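Side-chain contacts in protein kinase (Staphylococcus aureus subsp. aureus Mu50, PDB 3PY9), which is a membrane Ser/Thr kinase whose extracellular region, built largely of PASTA domains, probably binds muropeptides of the cell wall: residues A[221-226]-A[277-282]; A[159-164]-A[197-202]. One frame throughout, in Å; residues are numbered along the deposited sequence.

In the fold
Both contacts are buried apolar packing, and they lie in two different domains of an elongated extracellular chain. Interaction 2 (159-164 with 197-202) comes first along the sequence, within the third PASTA domain, and closes before interaction 1 (221-226 with 277-282) opens in the C-terminal PASTA-like domain. Strand 198-204 of interaction 2 and strand 217-223 of interaction 1 are consecutive strands of the chain. The centres of the two contacts are 41 Å apart, and the nearest atoms are about 24 Å apart, without touching. Interaction 2 packs a helix on a sheet; interaction 1 packs sheet on sheet. The europium site of Asp99, Asp130 and Asn132 includes no residue of either contact.

Interaction 1 (A[221-226]-A[277-282]); sequences VDVPYT and VKVDGK
Val221 and Val223 face Val277 and Val279 across the interior of a beta-sandwich-like domain, consistent with its E-set family. Strand 221-223 belongs to a two-stranded sheet, and strand 277-279 to the larger antiparallel sheet. Strands 221-223 and 277-279 run nearly parallel, at 7°, with their axes 9.7 Å apart at closest approach. No hydrogen bond joins the segments, and the close contacts are all between valine methyl groups.

Val221 and Val277 reach toward each other tip to tip, with Val221 CG1 4.0 Å from Val277 CG2. Val221 holds that methyl between its own backbone N and carbonyl carbon (chi1 58°). Val223 divides its two methyls between two partners. Its CG2 meets Val277 CG1 at 4.0 Å, where the two side chains cross at a slant. Its CG1 points instead at Val279, again end to end. Val277 is likewise shared, with one methyl for Val221 and the other for Val223.

Ile263 of strand 259-265 touches both Val221 and Val277, and Val284 of strand 282-290 lies against Val279. Beyond Val279 the chain reverses through a type I' turn to Lys282. Val279 and Lys282 are joined by two backbone bonds, Lys282 N to Val279 O and Val279 N to Lys282 O. The shortest approach between the segments is beside this turn, where Val223 CG1 lies 3.6 Å from Val279 CG2.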
loop_
_atom_site.group_PDB
_atom_site.type_symbol
_atom_site.label_atom_id
_atom_site.label_comp_id
_atom_site.label_asym_id
_atom_site.label_seq_id
_atom_site.Cartn_x
_atom_site.Cartn_y
_atom_site.Cartn_z
ATOM N N VAL A 221 -42.745 -0.574 -26.232
ATOM C CA VAL A 221 -41.808 -1.390 -27.013
ATOM C C VAL A 221 -42.252 -2.861 -27.003
ATOM O O VAL A 221 -42.604 -3.400 -25.948
ATOM C CB VAL A 221 -40.311 -1.226 -26.517
ATOM C CG1 VAL A 221 -40.164 -1.595 -25.053
ATOM C CG2 VAL A 221 -39.359 -2.040 -27.363
ATOM N N ASP A 222 -42.265 -3.482 -28.182
ATOM C CA ASP A 222 -42.499 -4.913 -28.302
ATOM C C ASP A 222 -41.181 -5.664 -28.087
ATOM O O ASP A 222 -40.254 -5.554 -28.903
ATOM C CB ASP A 222 -43.023 -5.267 -29.695
ATOM C CG ASP A 222 -44.458 -4.868 -29.914
ATOM O OD1 ASP A 222 -45.285 -5.011 -28.985
ATOM O OD2 ASP A 222 -44.756 -4.423 -31.044
ATOM N N VAL A 223 -41.110 -6.440 -27.013
ATOM C CA VAL A 223 -39.918 -7.255 -26.723
ATOM C C VAL A 223 -40.168 -8.668 -27.216
ATOM O O VAL A 223 -41.090 -9.301 -26.745
ATOM C CB VAL A 223 -39.636 -7.317 -25.207
ATOM C CG1 VAL A 223 -38.412 -8.204 -24.909
ATOM C CG2 VAL A 223 -39.476 -5.915 -24.639
ATOM N N PRO A 224 -39.347 -9.169 -28.164
ATOM C CA PRO A 224 -39.455 -10.545 -28.625
ATOM C C PRO A 224 -38.791 -11.543 -27.661
ATOM O O PRO A 224 -37.776 -11.233 -27.011
ATOM C CB PRO A 224 -38.694 -10.508 -29.945
ATOM C CG PRO A 224 -37.634 -9.519 -29.712
ATOM C CD PRO A 224 -38.275 -8.450 -28.878
ATOM N N TYR A 225 -39.375 -12.733 -27.574
ATOM C CA TYR A 225 -38.807 -13.801 -26.783
ATOM C C TYR A 225 -37.918 -14.628 -27.694
ATOM O O TYR A 225 -38.331 -15.016 -28.783
ATOM C CB TYR A 225 -39.930 -14.642 -26.189
ATOM C CG TYR A 225 -39.481 -15.975 -25.664
ATOM C CD1 TYR A 225 -38.917 -16.074 -24.407
ATOM C CD2 TYR A 225 -39.600 -17.138 -26.439
ATOM C CE1 TYR A 225 -38.501 -17.274 -23.914
ATOM C CE2 TYR A 225 -39.157 -18.359 -25.949
ATOM C CZ TYR A 225 -38.621 -18.409 -24.671
ATOM O OH TYR A 225 -38.158 -19.573 -24.137
ATOM N N THR A 226 -36.684 -14.893 -27.267
ATOM C CA THR A 226 -35.763 -15.620 -28.118
ATOM C C THR A 226 -35.107 -16.798 -27.364
ATOM O O THR A 226 -34.088 -17.330 -27.783
ATOM C CB THR A 226 -34.700 -14.655 -28.745
ATOM O OG1 THR A 226 -34.067 -13.896 -27.710
ATOM C CG2 THR A 226 -35.349 -13.667 -29.742
ATOM N N VAL A 277 -33.614 -1.569 -23.101
ATOM C CA VAL A 277 -34.220 -2.839 -22.729
ATOM C C VAL A 277 -33.251 -3.950 -23.117
ATOM O O VAL A 277 -32.985 -4.151 -24.303
ATOM C CB VAL A 277 -35.538 -3.096 -23.486
ATOM C CG1 VAL A 277 -36.108 -4.451 -23.104
ATOM C CG2 VAL A 277 -36.569 -1.984 -23.241
ATOM N N LYS A 278 -32.766 -4.678 -22.118
ATOM C CA LYS A 278 -31.930 -5.868 -22.307
ATOM C C LYS A 278 -32.690 -7.161 -22.004
ATOM O O LYS A 278 -33.607 -7.165 -21.174
ATOM C CB LYS A 278 -30.701 -5.797 -21.407
ATOM C CG LYS A 278 -29.860 -4.552 -21.618
ATOM C CD LYS A 278 -28.574 -4.657 -20.834
ATOM C CE LYS A 278 -27.748 -3.405 -20.944
ATOM N NZ LYS A 278 -26.602 -3.527 -20.011
ATOM N N VAL A 279 -32.306 -8.245 -22.691
ATOM C CA VAL A 279 -32.926 -9.561 -22.537
ATOM C C VAL A 279 -31.799 -10.566 -22.339
ATOM O O VAL A 279 -30.953 -10.748 -23.227
ATOM C CB VAL A 279 -33.835 -9.955 -23.759
ATOM C CG1 VAL A 279 -34.301 -11.385 -23.639
ATOM C CG2 VAL A 279 -35.059 -9.002 -23.891
ATOM N N ASP A 280 -31.773 -11.202 -21.171
ATOM C CA ASP A 280 -30.608 -12.018 -20.782
ATOM C C ASP A 280 -29.252 -11.321 -21.034
ATOM O O ASP A 280 -28.326 -11.926 -21.583
ATOM C CB ASP A 280 -30.643 -13.363 -21.510
ATOM C CG ASP A 280 -31.675 -14.306 -20.940
ATOM O OD1 ASP A 280 -32.147 -14.112 -19.807
ATOM O OD2 ASP A 280 -32.011 -15.265 -21.631
ATOM N N GLY A 281 -29.140 -10.057 -20.633
ATOM C CA GLY A 281 -27.870 -9.333 -20.693
ATOM C C GLY A 281 -27.572 -8.590 -21.982
ATOM O O GLY A 281 -26.690 -7.728 -22.011
ATOM N N LYS A 282 -28.286 -8.916 -23.050
ATOM C CA LYS A 282 -28.049 -8.324 -24.358
ATOM C C LYS A 282 -29.056 -7.243 -24.669
ATOM O O LYS A 282 -30.256 -7.457 -24.512
ATOM C CB LYS A 282 -28.135 -9.393 -25.444
ATOM C CG LYS A 282 -26.964 -10.374 -25.473
ATOM C CD LYS A 282 -25.820 -9.818 -26.322
ATOM C CE LYS A 282 -24.583 -10.703 -26.248
ATOM N NZ LYS A 282 -24.098 -10.781 -24.826
#

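Interaction 2 (A[159-164]-A[197-202]); sequences KALEEK and STISFV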
loop_
_atom_site.group_PDB
_atom_site.type_symbol
_atom_site.label_atom_id
_atom_site.label_comp_id
_atom_site.label_asym_id
_atom_site.label_seq_id
_atom_site.Cartn_x
_atom_site.Cartn_y
_atom_site.Cartn_z
ATOM N N LYS A 159 -16.769 19.758 2.231
ATOM C CA LYS A 159 -15.573 20.567 2.396
ATOM C C LYS A 159 -14.759 20.232 3.657
ATOM O O LYS A 159 -13.541 20.107 3.575
ATOM C CB LYS A 159 -15.895 22.062 2.306
ATOM C CG LYS A 159 -15.685 22.652 0.900
ATOM C CD LYS A 159 -16.426 24.006 0.731
ATOM C CE LYS A 159 -16.096 24.687 -0.607
ATOM N NZ LYS A 159 -14.714 25.256 -0.615
ATOM N N ALA A 160 -15.423 20.070 4.802
ATOM C CA ALA A 160 -14.724 19.743 6.050
ATOM C C ALA A 160 -14.010 18.404 5.962
ATOM O O ALA A 160 -12.896 18.264 6.463
ATOM C CB ALA A 160 -15.670 19.751 7.229
ATOM N N LEU A 161 -14.640 17.428 5.310
ATOM C CA LEU A 161 -14.073 16.073 5.247
ATOM C C LEU A 161 -13.017 15.955 4.154
ATOM O O LEU A 161 -12.032 15.223 4.320
ATOM C CB LEU A 161 -15.157 14.990 5.135
ATOM C CG LEU A 161 -16.179 14.863 6.277
ATOM C CD1 LEU A 161 -17.342 13.999 5.840
ATOM C CD2 LEU A 161 -15.586 14.291 7.546
ATOM N N GLU A 162 -13.205 16.695 3.066
ATOM C CA GLU A 162 -12.182 16.831 2.033
ATOM C C GLU A 162 -10.862 17.333 2.633
ATOM O O GLU A 162 -9.795 16.834 2.272
ATOM C CB GLU A 162 -12.597 17.805 0.913
ATOM C CG GLU A 162 -13.926 17.581 0.148
ATOM C CD GLU A 162 -13.924 16.403 -0.790
ATOM O OE1 GLU A 162 -13.437 15.329 -0.381
ATOM O OE2 GLU A 162 -14.440 16.533 -1.921
ATOM N N GLU A 163 -10.954 18.322 3.526
ATOM C CA GLU A 163 -9.789 18.952 4.158
ATOM C C GLU A 163 -9.136 18.058 5.214
ATOM O O GLU A 163 -8.099 18.421 5.764
ATOM C CB GLU A 163 -10.145 20.291 4.830
ATOM C CG GLU A 163 -10.990 21.263 4.016
ATOM C CD GLU A 163 -10.226 22.487 3.532
ATOM O OE1 GLU A 163 -9.141 22.319 2.906
ATOM O OE2 GLU A 163 -10.725 23.621 3.769
ATOM N N LYS A 164 -9.768 16.932 5.534
ATOM C CA LYS A 164 -9.172 15.934 6.437
ATOM C C LYS A 164 -8.693 14.737 5.624
ATOM O O LYS A 164 -8.265 13.723 6.189
ATOM C CB LYS A 164 -10.164 15.500 7.524
ATOM C CG LYS A 164 -10.556 16.608 8.511
ATOM C CD LYS A 164 -10.087 16.336 9.948
ATOM C CE LYS A 164 -8.559 16.407 10.136
ATOM N NZ LYS A 164 -8.102 15.931 11.515
ATOM N N SER A 197 -10.199 7.420 3.739
ATOM C CA SER A 197 -11.344 6.551 3.542
ATOM C C SER A 197 -12.444 7.285 2.774
ATOM O O SER A 197 -12.467 8.524 2.729
ATOM C CB SER A 197 -11.911 6.110 4.903
ATOM O OG SER A 197 -11.024 5.241 5.575
ATOM N N THR A 198 -13.360 6.514 2.196
ATOM C CA THR A 198 -14.526 7.084 1.487
ATOM C C THR A 198 -15.706 7.231 2.456
ATOM O O THR A 198 -16.128 6.252 3.066
ATOM C CB THR A 198 -14.967 6.179 0.341
ATOM O OG1 THR A 198 -13.859 5.962 -0.544
ATOM C CG2 THR A 198 -16.175 6.810 -0.434
ATOM N N ILE A 199 -16.210 8.456 2.594
ATOM C CA ILE A 199 -17.443 8.735 3.358
ATOM C C ILE A 199 -18.626 8.889 2.395
ATOM O O ILE A 199 -18.552 9.681 1.443
ATOM C CB ILE A 199 -17.295 9.999 4.243
ATOM C CG1 ILE A 199 -15.888 10.060 4.899
ATOM C CG2 ILE A 199 -18.403 10.065 5.301
ATOM C CD1 ILE A 199 -15.496 8.819 5.749
ATOM N N SER A 200 -19.691 8.113 2.639
ATOM C CA SER A 200 -20.884 8.082 1.766
ATOM C C SER A 200 -22.076 8.845 2.359
ATOM O O SER A 200 -22.429 8.664 3.525
ATOM C CB SER A 200 -21.297 6.638 1.462
ATOM O OG SER A 200 -20.227 5.907 0.884
ATOM N N PHE A 201 -22.688 9.685 1.533
ATOM C CA PHE A 201 -23.746 10.603 1.960
ATOM C C PHE A 201 -25.020 10.395 1.163
ATOM O O PHE A 201 -24.977 10.196 -0.049
ATOM C CB PHE A 201 -23.298 12.052 1.752
ATOM C CG PHE A 201 -22.343 12.543 2.788
ATOM C CD1 PHE A 201 -22.813 13.125 3.952
ATOM C CD2 PHE A 201 -20.971 12.437 2.591
ATOM C CE1 PHE A 201 -21.938 13.601 4.914
ATOM C CE2 PHE A 201 -20.071 12.902 3.563
ATOM C CZ PHE A 201 -20.548 13.471 4.718
ATOM N N VAL A 202 -26.152 10.425 1.852
ATOM C CA VAL A 202 -27.436 10.565 1.175
ATOM C C VAL A 202 -27.930 11.962 1.487
ATOM O O VAL A 202 -28.043 12.348 2.658
ATOM C CB VAL A 202 -28.442 9.461 1.552
ATOM C CG1 VAL A 202 -29.797 9.700 0.863
ATOM C CG2 VAL A 202 -27.867 8.078 1.187
#
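Leu161 CD1 makes every close side-chain contact between segments 159-164 and 197-202. Its nearest partner is Phe201 CZ, at 3.4 Å. Phe201 CE2 follows at 3.7 Å from the same Leu161 CD1. The methyl therefore sits against the CZ-CE2 side of the ring. It lies in the ring plane, at the edge and not over a face. The other partner of this methyl is Ile199, whose CG2 is 4.1 Å from Leu161 CD1. Ile199 CG2 is the branch anti to its own backbone N. Ile199 and Phe201 are two positions apart on the strand, and both direct their side chains to the helix.

The leucine torsions explain this reach. Leu161 turns CG away from its carbonyl carbon (chi1 -61°), and its extended chi2 of 166° carries CD1 out to the strand.

This is the helix-on-sheet packing of a PASTA domain, in which helix 154-162 lies on a three-stranded sheet. Strand 198-204 is the middle strand of that sheet. It runs parallel to strand 167-173 and antiparallel to strand 183-187.

The next shell is also largely apolar. Phe166 and Val146 each touch both Leu161 and Ile199. The Phe201 ring makes an edge-to-face contact with Phe154, from the start of the same helix, and also touches Val183. Gln186, on the same strand as Val183, touches both Ile199 and Phe201. Backbone hydrogen bonds tie Ile199 to Lys167 and Glu169, and Phe201 to Glu169, which fixes the strand bearing both side chains. On the leucine side, Lys164 N bonds to Leu161 O at 3.1 Å.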